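Cytolethal distending toxin protein C (Haemophilus ducreyi, PDB 1SR4) forms, with the CdtA and CdtB proteins, the tripartite cytolethal distending toxin, a DNA-damaging genotoxin, and probably binds carbohydrate through its ricin-like lectin fold. Local coordinates at residues R19-L25 with Q143-P149; T93-L97 with I107-L111. All blocks are in the same frame, centred on the assembly; numbering follows the deposited sequence.

Contact 1: R19-L25 with Q143-P149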
# COMPACT_ATOMS: atom_id res chain seq x y z
N ARG C 19 0.01 13.59 -2.82
CA ARG C 19 -1.18 14.39 -2.62
C ARG C 19 -2.21 13.55 -1.86
O ARG C 19 -2.39 12.38 -2.17
CB ARG C 19 -1.76 14.79 -3.98
CG ARG C 19 -2.87 15.82 -3.91
CD ARG C 19 -2.28 17.20 -3.65
NE ARG C 19 -1.44 17.63 -4.77
CZ ARG C 19 -1.91 18.19 -5.88
NH1 ARG C 19 -3.22 18.38 -6.04
NH2 ARG C 19 -1.07 18.56 -6.84
N ILE C 20 -2.90 14.13 -0.88
CA ILE C 20 -3.90 13.40 -0.11
C ILE C 20 -5.05 14.31 0.29
O ILE C 20 -4.99 15.54 0.11
CB ILE C 20 -3.33 12.88 1.24
CG1 ILE C 20 -3.03 14.10 2.13
CG2 ILE C 20 -2.05 12.06 1.02
CD1 ILE C 20 -2.72 13.79 3.59
N SER C 21 -6.10 13.70 0.83
CA SER C 21 -7.18 14.44 1.44
C SER C 21 -7.16 13.78 2.83
O SER C 21 -6.92 12.58 2.94
CB SER C 21 -8.54 14.24 0.76
OG SER C 21 -8.75 15.24 -0.24
N LEU C 22 -7.35 14.58 3.87
CA LEU C 22 -7.34 14.08 5.24
C LEU C 22 -8.77 14.10 5.73
O LEU C 22 -9.37 15.17 5.82
CB LEU C 22 -6.46 15.02 6.09
CG LEU C 22 -6.20 14.68 7.56
CD1 LEU C 22 -5.56 13.31 7.70
CD2 LEU C 22 -5.27 15.76 8.13
N ARG C 23 -9.31 12.93 6.07
CA ARG C 23 -10.68 12.82 6.51
C ARG C 23 -10.86 12.17 7.89
O ARG C 23 -10.20 11.20 8.22
CB ARG C 23 -11.51 11.98 5.52
CG ARG C 23 -11.66 12.55 4.11
CD ARG C 23 -12.43 11.57 3.24
NE ARG C 23 -12.54 12.00 1.85
CZ ARG C 23 -13.63 12.56 1.31
NH1 ARG C 23 -14.71 12.77 2.05
NH2 ARG C 23 -13.63 12.90 0.02
N SER C 24 -11.78 12.72 8.67
CA SER C 24 -12.10 12.13 9.97
C SER C 24 -12.87 10.86 9.63
O SER C 24 -13.75 10.90 8.77
CB SER C 24 -13.03 13.05 10.76
OG SER C 24 -13.71 12.32 11.77
N LEU C 25 -12.57 9.75 10.28
CA LEU C 25 -13.31 8.54 9.96
C LEU C 25 -14.69 8.57 10.60
O LEU C 25 -15.55 7.75 10.27
CB LEU C 25 -12.56 7.29 10.41
CG LEU C 25 -11.27 7.06 9.64
CD1 LEU C 25 -10.82 5.61 9.87
CD2 LEU C 25 -11.49 7.31 8.14
N GLN C 143 -9.74 8.83 14.97
CA GLN C 143 -9.20 8.24 13.76
C GLN C 143 -9.30 9.07 12.50
O GLN C 143 -10.31 9.70 12.24
CB GLN C 143 -9.89 6.91 13.51
CG GLN C 143 -9.79 5.91 14.68
CD GLN C 143 -10.45 4.61 14.33
OE1 GLN C 143 -10.38 4.16 13.18
NE2 GLN C 143 -11.10 3.97 15.30
N TRP C 144 -8.24 9.01 11.71
CA TRP C 144 -8.12 9.75 10.47
C TRP C 144 -7.73 8.89 9.28
O TRP C 144 -6.94 7.96 9.41
CB TRP C 144 -7.08 10.85 10.67
CG TRP C 144 -7.52 11.79 11.74
CD1 TRP C 144 -7.34 11.65 13.09
CD2 TRP C 144 -8.38 12.91 11.56
NE1 TRP C 144 -8.05 12.63 13.76
CE2 TRP C 144 -8.70 13.41 12.85
CE3 TRP C 144 -8.92 13.54 10.43
CZ2 TRP C 144 -9.54 14.52 13.04
CZ3 TRP C 144 -9.76 14.64 10.62
CH2 TRP C 144 -10.06 15.12 11.91
N GLY C 145 -8.29 9.21 8.12
CA GLY C 145 -7.93 8.47 6.93
C GLY C 145 -7.05 9.36 6.07
O GLY C 145 -7.39 10.52 5.83
N ILE C 146 -5.89 8.85 5.66
CA ILE C 146 -4.98 9.60 4.78
C ILE C 146 -5.36 8.96 3.45
O ILE C 146 -4.88 7.89 3.11
CB ILE C 146 -3.49 9.33 5.12
CG1 ILE C 146 -3.10 10.02 6.44
CG2 ILE C 146 -2.58 9.95 4.06
CD1 ILE C 146 -3.97 9.65 7.60
N LEU C 147 -6.23 9.63 2.71
CA LEU C 147 -6.80 9.08 1.49
C LEU C 147 -6.52 9.81 0.19
O LEU C 147 -5.95 10.90 0.18
CB LEU C 147 -8.33 8.98 1.70
CG LEU C 147 -8.78 8.10 2.88
CD1 LEU C 147 -10.21 8.42 3.30
CD2 LEU C 147 -8.67 6.64 2.48
N PRO C 148 -6.93 9.21 -0.95
CA PRO C 148 -6.70 9.87 -2.24
C PRO C 148 -7.36 11.26 -2.18
O PRO C 148 -8.35 11.46 -1.47
CB PRO C 148 -7.40 8.93 -3.24
CG PRO C 148 -7.24 7.55 -2.58
CD PRO C 148 -7.55 7.87 -1.13
N PRO C 149 -6.81 12.24 -2.90
CA PRO C 149 -7.36 13.59 -2.89
C PRO C 149 -8.72 13.71 -3.56
O PRO C 149 -8.92 13.21 -4.68
CB PRO C 149 -6.28 14.40 -3.58
CG PRO C 149 -5.68 13.40 -4.57
CD PRO C 149 -5.56 12.17 -3.70
O HOH W 1 -11.78 11.67 13.49
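Trp144, Leu25 and Pro149 lose the most surface where 19-25 and 143-149 pair as antiparallel strands. Trp144 lays its ring over Ser24, whose CB sits 4.0 Å from the centroid of the six-membered ring, a CH-pi contact. Leu22 CG lies 4.1 Å from Trp144 CE3. The indole NE1 hydrogen-bonds to Ile116 O. The non-hydrogen-bonded pairs Leu22-Ile146 and Ser24-Trp144 put these four side chains on one face of the sheet. Leu25, just past the strand, points toward the partner segment. Its CD2 is 3.7 Å from Gly145 N. Leu25 N donates to Gln143 O at 3.0 Å. Water 1 bridges Gln143 O and Ser24 OG, which also hydrogen-bonds to Leu26 N. At the other end Pro149 CB packs 3.7 Å from Arg19 CG, and Pro149 CA is 3.4 Å from Ser21 OG, which hydrogen-bonds to Thr44 O. Two hydrogen-bonded pairs lie between, each with two bonds. The shorter are Ser21 N to Leu147 O, 2.9 Å, and Gly145 N to Arg23 O, 2.8 Å. Arg23 NH1 hydrogen-bonds to Ala28 O, and NH2 to Gln66 O of CdtA. Arg19 O accepts from Gln247 of CdtB. Such first-to-last strand pairing is characteristic of the closed beta-trefoil of ricin-like lectins.

Contact 2: T93-L97 with I107-L111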
# COMPACT_ATOMS: atom_id res chain seq x y z
N THR C 93 2.59 23.64 13.18
CA THR C 93 2.35 22.93 11.93
C THR C 93 2.87 21.51 11.84
O THR C 93 2.49 20.78 10.92
CB THR C 93 2.94 23.70 10.74
OG1 THR C 93 4.36 23.81 10.90
CG2 THR C 93 2.35 25.11 10.69
N VAL C 94 3.72 21.11 12.78
CA VAL C 94 4.25 19.76 12.74
C VAL C 94 3.36 18.81 13.54
O VAL C 94 3.11 19.01 14.73
CB VAL C 94 5.69 19.70 13.27
CG1 VAL C 94 6.18 18.23 13.30
CG2 VAL C 94 6.60 20.54 12.37
N PHE C 95 2.87 17.79 12.85
CA PHE C 95 2.00 16.80 13.49
C PHE C 95 2.67 15.44 13.47
O PHE C 95 3.73 15.27 12.89
CB PHE C 95 0.62 16.82 12.83
CG PHE C 95 -0.15 18.06 13.17
CD1 PHE C 95 -0.89 18.14 14.36
CD2 PHE C 95 -0.05 19.20 12.38
CE1 PHE C 95 -1.50 19.33 14.76
CE2 PHE C 95 -0.65 20.40 12.77
CZ PHE C 95 -1.38 20.47 13.97
N ASN C 96 2.02 14.47 14.10
CA ASN C 96 2.62 13.16 14.31
C ASN C 96 1.69 11.99 13.97
O ASN C 96 0.70 11.77 14.67
CB ASN C 96 3.03 13.17 15.79
CG ASN C 96 3.74 11.92 16.24
OD1 ASN C 96 4.16 11.09 15.44
ND2 ASN C 96 3.89 11.78 17.56
N LEU C 97 2.02 11.24 12.93
CA LEU C 97 1.20 10.10 12.50
C LEU C 97 1.49 8.85 13.33
O LEU C 97 2.61 8.38 13.39
CB LEU C 97 1.43 9.78 11.01
CG LEU C 97 1.28 10.91 9.98
CD1 LEU C 97 1.40 10.36 8.55
CD2 LEU C 97 -0.08 11.59 10.16
N ILE C 107 -3.60 11.20 15.10
CA ILE C 107 -2.68 12.28 14.76
C ILE C 107 -2.45 13.17 15.97
O ILE C 107 -3.41 13.69 16.54
CB ILE C 107 -3.21 13.17 13.61
CG1 ILE C 107 -3.48 12.32 12.36
CG2 ILE C 107 -2.17 14.26 13.30
CD1 ILE C 107 -4.05 13.12 11.19
N LYS C 108 -1.19 13.32 16.38
CA LYS C 108 -0.89 14.18 17.51
C LYS C 108 -0.10 15.38 17.03
O LYS C 108 0.45 15.37 15.93
CB LYS C 108 -0.06 13.42 18.56
CG LYS C 108 -0.75 12.17 19.08
CD LYS C 108 -0.32 11.83 20.50
CE LYS C 108 0.87 10.91 20.53
NZ LYS C 108 1.20 10.52 21.94
N ASP C 109 -0.09 16.44 17.85
CA ASP C 109 0.72 17.61 17.50
C ASP C 109 2.10 17.26 18.09
O ASP C 109 2.20 16.55 19.11
CB ASP C 109 0.15 18.90 18.11
CG ASP C 109 0.21 18.93 19.63
OD1 ASP C 109 -0.38 18.03 20.28
OD2 ASP C 109 0.86 19.85 20.18
N ALA C 110 3.16 17.71 17.43
CA ALA C 110 4.50 17.40 17.88
C ALA C 110 4.89 18.12 19.16
O ALA C 110 5.62 17.56 19.98
CB ALA C 110 5.51 17.74 16.78
N LEU C 111 4.41 19.34 19.33
CA LEU C 111 4.77 20.12 20.51
C LEU C 111 4.21 19.63 21.85
O LEU C 111 4.96 19.47 22.80
CB LEU C 111 4.36 21.59 20.32
CG LEU C 111 4.74 22.49 21.51
CD1 LEU C 111 6.25 22.73 21.49
CD2 LEU C 111 4.02 23.81 21.42
O HOH W 2 3.36 20.67 17.04
O HOH W 3 3.59 14.07 19.48
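Phe95 overlaps the strand opposite: its CD1 lies 3.6 Å from Asp109 CA, and its CB packs 3.8 Å from Ile107 CG2. The ring also meets Phe77 and touches Ile116. Lys108 O lies near the ring plane, at its edge. The same oxygen accepts a short hydrogen bond from Asn96 N, 2.6 Å long. Lys108 N returns one to Asn96 O at 3.0 Å, so Asn96 and Lys108 form a hydrogen-bonded antiparallel pair. Their polar ends turn to other partners: Asn96 ND2 to Arg60 O, and Lys108 NZ to Asp61 in a salt bridge. Water 3 joins Asn96 ND2 to Asp109 O. Past the strand, Ala110 N donates to Val94 O at 3.0 Å, and Ala110 CB packs 3.6 Å from Val94 CG1. Water 2 extends this end from Val94 O to Leu111 N. Leu97 CD2 is 4.1 Å from Ile107 CG1. The arrangement is an antiparallel beta hairpin of the six-stranded trefoil barrel, linking the second and third repeats.

How the contacts relate
Both contacts are buried, and both join antiparallel strands of the same trefoil domain. Contact 1 pairs the first and last strands of the barrel, 19-24 and 144-147. A backbone bond of Trp144 with Phe105 brings the last strand to the contact 2 hairpin. Contact 2 is local and lies between the two segments of contact 1 along the chain. Their centres are 15 Å apart, yet they touch. Ile107 CD1 packs 3.8 Å from both Trp144 CG and Leu22 CD1. Contact 1 buries more surface and borders both other subunits. Contact 2 meets CdtB through Leu97. Contact 1 has one bridging water and a subunit-facing arginine; contact 2 has two bridging waters and the Lys108 to Asp61 salt bridge.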